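Local atomic coordinates of pesticidal crystal protein Cry2Aa (Bacillus thuringiensis serovar kurstaki, PDB entry 1I5P), a protein that promotes colloid-osmotic lysis by binding to midgut epithelial cells of dipteran and lepidopteran larvae. Residues Q301-Y306 / G344-G349; N478-M483 / H500-N505. All coordinates share one frame; numbering follows the deposited sequence.

Contact 1 (Q301-Y306 / G344-G349)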
ATOM      1  N   GLN A 301       6.213  -3.923  10.427  1.00 11.11           N
ATOM      2  CA  GLN A 301       6.563  -4.753   9.276  1.00 13.72           C
ATOM      3  C   GLN A 301       7.526  -5.890   9.610  1.00 14.00           C
ATOM      4  O   GLN A 301       8.131  -6.481   8.717  1.00 13.01           O
ATOM      5  CB  GLN A 301       7.143  -3.886   8.160  1.00 11.62           C
ATOM      6  CG  GLN A 301       6.107  -2.964   7.540  1.00 14.09           C
ATOM      7  CD  GLN A 301       6.676  -2.138   6.422  1.00 15.48           C
ATOM      8  OE1 GLN A 301       6.770  -2.598   5.283  1.00 14.98           O
ATOM      9  NE2 GLN A 301       7.069  -0.906   6.737  1.00 15.05           N
ATOM     10  N   VAL A 302       7.671  -6.192  10.895  1.00 14.52           N
ATOM     11  CA  VAL A 302       8.551  -7.277  11.304  1.00 14.15           C
ATOM     12  C   VAL A 302       7.975  -8.585  10.774  1.00 13.39           C
ATOM     13  O   VAL A 302       6.797  -8.877  10.973  1.00 14.43           O
ATOM     14  CB  VAL A 302       8.677  -7.354  12.844  1.00 14.18           C
ATOM     15  CG1 VAL A 302       9.191  -8.738  13.269  1.00 15.32           C
ATOM     16  CG2 VAL A 302       9.624  -6.273  13.333  1.00 13.50           C
ATOM     17  N   ASN A 303       8.815  -9.360  10.097  1.00 13.08           N
ATOM     18  CA  ASN A 303       8.416 -10.641   9.527  1.00 12.61           C
ATOM     19  C   ASN A 303       7.380 -10.473   8.419  1.00 13.79           C
ATOM     20  O   ASN A 303       6.541 -11.346   8.223  1.00 12.30           O
ATOM     21  CB  ASN A 303       7.851 -11.565  10.615  1.00 11.79           C
ATOM     22  CG  ASN A 303       8.920 -12.075  11.578  1.00 12.36           C
ATOM     23  OD1 ASN A 303      10.109 -12.037  11.276  1.00 11.36           O
ATOM     24  ND2 ASN A 303       8.489 -12.580  12.732  1.00 10.90           N
ATOM     25  N   SER A 304       7.433  -9.355   7.701  1.00 14.09           N
ATOM     26  CA  SER A 304       6.486  -9.104   6.614  1.00 15.99           C
ATOM     27  C   SER A 304       6.667 -10.079   5.460  1.00 15.85           C
ATOM     28  O   SER A 304       5.759 -10.259   4.653  1.00 15.42           O
ATOM     29  CB  SER A 304       6.645  -7.680   6.073  1.00 16.27           C
ATOM     30  OG  SER A 304       5.841  -6.760   6.795  1.00 19.51           O
ATOM     31  N   ASN A 305       7.843 -10.696   5.376  1.00 14.96           N
ATOM     32  CA  ASN A 305       8.121 -11.636   4.301  1.00 13.63           C
ATOM     33  C   ASN A 305       7.633 -13.048   4.623  1.00 13.94           C
ATOM     34  O   ASN A 305       7.699 -13.946   3.785  1.00 11.10           O
ATOM     35  CB  ASN A 305       9.619 -11.645   3.985  1.00 14.79           C
ATOM     36  CG  ASN A 305      10.469 -12.043   5.173  1.00 16.47           C
ATOM     37  OD1 ASN A 305      10.237 -11.601   6.295  1.00 13.26           O
ATOM     38  ND2 ASN A 305      11.474 -12.876   4.925  1.00 13.65           N
ATOM     39  N   TYR A 306       7.130 -13.239   5.839  1.00 11.76           N
ATOM     40  CA  TYR A 306       6.612 -14.539   6.245  1.00 13.11           C
ATOM     41  C   TYR A 306       5.099 -14.602   6.059  1.00 13.71           C
ATOM     42  O   TYR A 306       4.449 -13.577   5.826  1.00 11.93           O
ATOM     43  CB  TYR A 306       6.964 -14.827   7.707  1.00 14.24           C
ATOM     44  CG  TYR A 306       8.406 -15.232   7.903  1.00 13.49           C
ATOM     45  CD1 TYR A 306       9.408 -14.274   8.033  1.00 11.98           C
ATOM     46  CD2 TYR A 306       8.777 -16.577   7.888  1.00 12.25           C
ATOM     47  CE1 TYR A 306      10.749 -14.643   8.137  1.00 13.93           C
ATOM     48  CE2 TYR A 306      10.111 -16.957   7.990  1.00 14.19           C
ATOM     49  CZ  TYR A 306      11.090 -15.990   8.114  1.00 13.76           C
ATOM     50  OH  TYR A 306      12.403 -16.386   8.196  1.00 12.25           O
ATOM     51  N   GLY A 344       6.618 -21.678   9.303  1.00 17.72           N
ATOM     52  CA  GLY A 344       8.033 -21.936   9.503  1.00 16.60           C
ATOM     53  C   GLY A 344       8.398 -21.873  10.969  1.00 16.85           C
ATOM     54  O   GLY A 344       9.571 -21.979  11.332  1.00 19.38           O
ATOM     55  N   GLY A 345       7.389 -21.692  11.814  1.00 16.56           N
ATOM     56  CA  GLY A 345       7.616 -21.625  13.244  1.00 14.58           C
ATOM     57  C   GLY A 345       8.145 -20.286  13.714  1.00 15.76           C
ATOM     58  O   GLY A 345       8.553 -20.145  14.864  1.00 16.83           O
ATOM     59  N   VAL A 346       8.136 -19.295  12.831  1.00 14.99           N
ATOM     60  CA  VAL A 346       8.623 -17.970  13.176  1.00 15.82           C
ATOM     61  C   VAL A 346       7.598 -17.149  13.976  1.00 15.95           C
ATOM     62  O   VAL A 346       6.392 -17.325  13.832  1.00 13.83           O
ATOM     63  CB  VAL A 346       9.021 -17.201  11.886  1.00 17.13           C
ATOM     64  CG1 VAL A 346       9.311 -15.747  12.196  1.00 19.94           C
ATOM     65  CG2 VAL A 346      10.247 -17.857  11.256  1.00 17.16           C
ATOM     66  N   SER A 347       8.095 -16.270  14.842  1.00 16.42           N
ATOM     67  CA  SER A 347       7.240 -15.404  15.648  1.00 15.43           C
ATOM     68  C   SER A 347       7.831 -14.005  15.715  1.00 15.77           C
ATOM     69  O   SER A 347       9.019 -13.807  15.462  1.00 14.38           O
ATOM     70  CB  SER A 347       7.091 -15.941  17.077  1.00 14.74           C
ATOM     71  OG  SER A 347       6.216 -17.048  17.131  1.00 15.09           O
ATOM     72  N   SER A 348       6.983 -13.035  16.040  1.00 15.46           N
ATOM     73  CA  SER A 348       7.422 -11.656  16.183  1.00 15.18           C
ATOM     74  C   SER A 348       7.959 -11.545  17.601  1.00 16.42           C
ATOM     75  O   SER A 348       8.141 -12.548  18.291  1.00 14.67           O
ATOM     76  CB  SER A 348       6.239 -10.706  16.046  1.00 16.58           C
ATOM     77  OG  SER A 348       5.374 -10.839  17.164  1.00 14.06           O
ATOM     78  N   GLY A 349       8.208 -10.320  18.040  1.00 17.16           N
ATOM     79  CA  GLY A 349       8.675 -10.135  19.394  1.00 17.58           C
ATOM     80  C   GLY A 349       7.433 -10.107  20.255  1.00 18.95           C
ATOM     81  O   GLY A 349       6.316 -10.041  19.742  1.00 18.16           O
TER
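Val302 and Ser348 bring the two backbones nearest, with Val302 CA 6.7 Å from Ser348 CA, and the separation widens to 8.0 Å between Tyr306 CA and Val346 CA. Both segments are loops of the middle domain, the beta prism of this three-domain delta-endotoxin: 301-306 leads from helix 293-300 into strand 308-321, and the loop 344-349 links strands 329-342 and 351-352. Residues 301-306 fold into two overlapping beta turns, type II from Gln301 to Ser304 and type I from Asn303 to Tyr306, each closed by a backbone bond from the N of its last residue to the O of its first. Asn303 takes the left-handed third position of the type II turn, and its side chain reaches across to the other loop. There ND2 donates a weak, bent hydrogen bond to the backbone O of Ser347 (3.0 Å, N-H...O 135°). The same amide nitrogen rests against a methyl, ND2 lying 3.3 Å from Val346 CG1.

Val346 is the centre of the packing. With CG1 anti to its backbone N (chi1 171°), that methyl wedges between the Asn303 amide and the Tyr306 ring. It stands almost exactly on the normal through the ring centre, a CH-pi contact of 4.2 Å from CG1 to the centroid, while CG2 lies nearest CE2, with CZ and CD2 next. Tyr342 of strand 329-342 also touches the side chains of Asn303 and Tyr306. On the 344-349 side, Ser347 turns its CB from the contact and OG bonds to Asn341 OD1, whereas Ser348 OG donates to Gly349 O and also bonds to Val340 N. The closest side-chain approach between the tyrosine and the valine is Tyr306 CE2 to Val346 CG2, at 3.4 Å.

Contact 2 (N478-M483 / H500-N505)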
ATOM      1  N   ASN A 478       7.547 -21.103   1.468  1.00 14.62           N
ATOM      2  CA  ASN A 478       8.783 -21.781   1.138  1.00 15.17           C
ATOM      3  C   ASN A 478       9.089 -22.671   2.347  1.00 14.88           C
ATOM      4  O   ASN A 478       8.423 -22.583   3.383  1.00 13.26           O
ATOM      5  CB  ASN A 478       9.903 -20.762   0.953  1.00 15.37           C
ATOM      6  CG  ASN A 478      10.971 -21.246   0.006  1.00 20.01           C
ATOM      7  OD1 ASN A 478      11.240 -22.448  -0.085  1.00 22.09           O
ATOM      8  ND2 ASN A 478      11.593 -20.314  -0.704  1.00 15.71           N
ATOM      9  N   GLU A 479      10.089 -23.528   2.225  1.00 13.76           N
ATOM     10  CA  GLU A 479      10.445 -24.396   3.339  1.00 15.51           C
ATOM     11  C   GLU A 479      10.807 -23.608   4.610  1.00 14.87           C
ATOM     12  O   GLU A 479      10.636 -24.113   5.725  1.00 13.58           O
ATOM     13  CB  GLU A 479      11.599 -25.320   2.934  1.00 19.01           C
ATOM     14  CG  GLU A 479      12.824 -24.609   2.376  1.00 23.14           C
ATOM     15  CD  GLU A 479      13.849 -25.575   1.801  1.00 26.95           C
ATOM     16  OE1 GLU A 479      14.870 -25.109   1.247  1.00 30.46           O
ATOM     17  OE2 GLU A 479      13.632 -26.801   1.899  1.00 24.30           O
ATOM     18  N   ASN A 480      11.278 -22.372   4.453  1.00 13.37           N
ATOM     19  CA  ASN A 480      11.650 -21.565   5.616  1.00 13.15           C
ATOM     20  C   ASN A 480      10.496 -20.708   6.153  1.00 11.66           C
ATOM     21  O   ASN A 480      10.662 -19.941   7.105  1.00 10.55           O
ATOM     22  CB  ASN A 480      12.874 -20.696   5.290  1.00 10.77           C
ATOM     23  CG  ASN A 480      12.534 -19.463   4.474  1.00 15.15           C
ATOM     24  OD1 ASN A 480      11.516 -19.414   3.779  1.00 12.41           O
ATOM     25  ND2 ASN A 480      13.405 -18.458   4.543  1.00 12.88           N
ATOM     26  N   GLY A 481       9.324 -20.852   5.538  1.00 12.01           N
ATOM     27  CA  GLY A 481       8.149 -20.116   5.980  1.00 10.56           C
ATOM     28  C   GLY A 481       7.812 -18.848   5.211  1.00 11.77           C
ATOM     29  O   GLY A 481       6.744 -18.266   5.410  1.00 10.84           O
ATOM     30  N   THR A 482       8.701 -18.417   4.322  1.00 11.30           N
ATOM     31  CA  THR A 482       8.458 -17.193   3.572  1.00 12.34           C
ATOM     32  C   THR A 482       7.654 -17.387   2.296  1.00 12.95           C
ATOM     33  O   THR A 482       7.411 -18.509   1.848  1.00 13.19           O
ATOM     34  CB  THR A 482       9.774 -16.483   3.213  1.00 10.54           C
ATOM     35  OG1 THR A 482      10.554 -17.329   2.355  1.00 10.53           O
ATOM     36  CG2 THR A 482      10.566 -16.166   4.479  1.00 10.37           C
ATOM     37  N   MET A 483       7.269 -16.262   1.708  1.00 12.46           N
ATOM     38  CA  MET A 483       6.476 -16.229   0.492  1.00 13.88           C
ATOM     39  C   MET A 483       7.186 -16.637  -0.783  1.00 13.48           C
ATOM     40  O   MET A 483       8.318 -16.227  -1.047  1.00 14.83           O
ATOM     41  CB  MET A 483       5.937 -14.821   0.242  1.00 13.25           C
ATOM     42  CG  MET A 483       4.973 -14.270   1.255  1.00 15.73           C
ATOM     43  SD  MET A 483       4.633 -12.541   0.860  1.00 16.51           S
ATOM     44  CE  MET A 483       3.735 -12.050   2.339  1.00 13.89           C
ATOM     45  N   HIS A 500       9.500  -8.737   0.506  1.00 11.60           N
ATOM     46  CA  HIS A 500       9.073 -10.135   0.472  1.00 13.34           C
ATOM     47  C   HIS A 500      10.178 -11.080   0.020  1.00 14.31           C
ATOM     48  O   HIS A 500      10.014 -11.846  -0.934  1.00 14.25           O
ATOM     49  CB  HIS A 500       7.865 -10.266  -0.453  1.00 12.45           C
ATOM     50  CG  HIS A 500       6.683  -9.460  -0.014  1.00 14.31           C
ATOM     51  ND1 HIS A 500       5.657  -9.114  -0.868  1.00 12.75           N
ATOM     52  CD2 HIS A 500       6.344  -8.965   1.201  1.00 16.18           C
ATOM     53  CE1 HIS A 500       4.737  -8.445  -0.198  1.00 15.65           C
ATOM     54  NE2 HIS A 500       5.128  -8.341   1.059  1.00 16.06           N
ATOM     55  N   ALA A 501      11.301 -11.029   0.721  1.00 13.91           N
ATOM     56  CA  ALA A 501      12.434 -11.872   0.387  1.00 14.11           C
ATOM     57  C   ALA A 501      12.365 -13.237   1.044  1.00 13.85           C
ATOM     58  O   ALA A 501      11.675 -13.432   2.047  1.00 12.88           O
ATOM     59  CB  ALA A 501      13.724 -11.179   0.789  1.00 13.80           C
ATOM     60  N   THR A 502      13.077 -14.192   0.460  1.00 13.21           N
ATOM     61  CA  THR A 502      13.148 -15.532   1.022  1.00 13.82           C
ATOM     62  C   THR A 502      14.041 -15.413   2.249  1.00 13.32           C
ATOM     63  O   THR A 502      13.760 -15.982   3.304  1.00 14.99           O
ATOM     64  CB  THR A 502      13.802 -16.514   0.035  1.00 15.23           C
ATOM     65  OG1 THR A 502      12.968 -16.650  -1.122  1.00 14.79           O
ATOM     66  CG2 THR A 502      14.001 -17.873   0.691  1.00 12.82           C
ATOM     67  N   GLN A 503      15.124 -14.658   2.089  1.00 11.60           N
ATOM     68  CA  GLN A 503      16.084 -14.432   3.162  1.00 16.32           C
ATOM     69  C   GLN A 503      17.042 -13.303   2.799  1.00 15.96           C
ATOM     70  O   GLN A 503      17.294 -13.043   1.620  1.00 15.49           O
ATOM     71  CB  GLN A 503      16.887 -15.707   3.456  1.00 14.18           C
ATOM     72  CG  GLN A 503      17.727 -16.226   2.297  1.00 16.94           C
ATOM     73  CD  GLN A 503      18.655 -17.354   2.725  1.00 19.65           C
ATOM     74  OE1 GLN A 503      19.516 -17.168   3.587  1.00 19.56           O
ATOM     75  NE2 GLN A 503      18.476 -18.530   2.136  1.00 18.37           N
ATOM     76  N   VAL A 504      17.563 -12.635   3.824  1.00 17.00           N
ATOM     77  CA  VAL A 504      18.505 -11.536   3.648  1.00 16.87           C
ATOM     78  C   VAL A 504      19.590 -11.670   4.710  1.00 17.67           C
ATOM     79  O   VAL A 504      19.288 -11.957   5.865  1.00 17.45           O
ATOM     80  CB  VAL A 504      17.815 -10.161   3.846  1.00 18.17           C
ATOM     81  CG1 VAL A 504      18.779  -9.036   3.474  1.00 18.99           C
ATOM     82  CG2 VAL A 504      16.545 -10.078   3.010  1.00 16.13           C
ATOM     83  N   ASN A 505      20.849 -11.481   4.331  1.00 17.73           N
ATOM     84  CA  ASN A 505      21.924 -11.551   5.315  1.00 18.66           C
ATOM     85  C   ASN A 505      22.217 -10.132   5.799  1.00 19.26           C
ATOM     86  O   ASN A 505      21.619  -9.175   5.302  1.00 18.58           O
ATOM     87  CB  ASN A 505      23.182 -12.197   4.715  1.00 19.90           C
ATOM     88  CG  ASN A 505      23.718 -11.454   3.509  1.00 20.66           C
ATOM     89  OD1 ASN A 505      24.676 -11.900   2.879  1.00 25.04           O
ATOM     90  ND2 ASN A 505      23.115 -10.322   3.183  1.00 19.49           N
TER
HETATM   91  O   HOH W   1      10.461 -17.701  -0.188  1.00  5.41           O
HETATM   92  O   HOH W   2      10.481 -14.338  -2.116  1.00 12.81           O
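A beta hairpin meets a classic beta bulge where Asn480 bonds to Thr502 in the C-terminal beta sandwich, the lectin-like jelly-roll domain. The hairpin joins strands 474-477 and 483-486 through a type I turn, Asn478 to Gly481, with a G1 bulge at Gly481; Thr502 and Gln503 form the other bulge, both facing Arg533 of strand 530-537.

Asn480 ND2 donates to Thr502 O at 2.8 Å (N-H...O 153°), and this acceptor lies nearly in the amide plane. The opposite end of the amide is held within its own loop. OD1 takes Thr482 N from above the carbonyl plane, making an Asx turn, and Thr482 OG1 in that plane on a lone pair, at 2.7 Å from OD1. Gripped at both ends, the amide has its flip and rotation fixed. Thr482 also lays its CG2 against the Thr502 carbonyl, 3.4 Å from that O.

A water also bridges the segments: it accepts from Asn478 ND2, donates to Thr482 OG1 and Met483 O, and hydrogen-bonds to Thr502 OG1, which has a second partner in Thr535 OG1. Another water donates to both Met483 O and His500 O, the latter also bound by His485 NE2. At the Met483-His500 end the chemistry turns to sulfur and ring. The extended Met483 side chain (chi2 173°, SD anti to CA) runs over one face of the His500 imidazole, its CE 4.3 Å from the centroid and SD 3.8 Å above the plane, over the ring centre.

Overall arrangement
The two contacts lie with centres about 10 Å apart and meet where the middle domain packs on the C-terminal sandwich. Asn305 is the joint: its ND2 probably bonds to Ala501 O at 2.9 Å, and its backbone O probably accepts from Met483 N at 3.1 Å. Tyr306 likewise serves both, its ring packing on Val346 in contact 1 and on the Asn480 carbonyl of contact 2. Contact 1, partly buried between two prism loops, relies on valine-aromatic packing and one weak bond; contact 2, more buried, relies on a side-chain to backbone hydrogen bond, bridging waters and a Met-aromatic contact, the methionine lying over a histidine ring face.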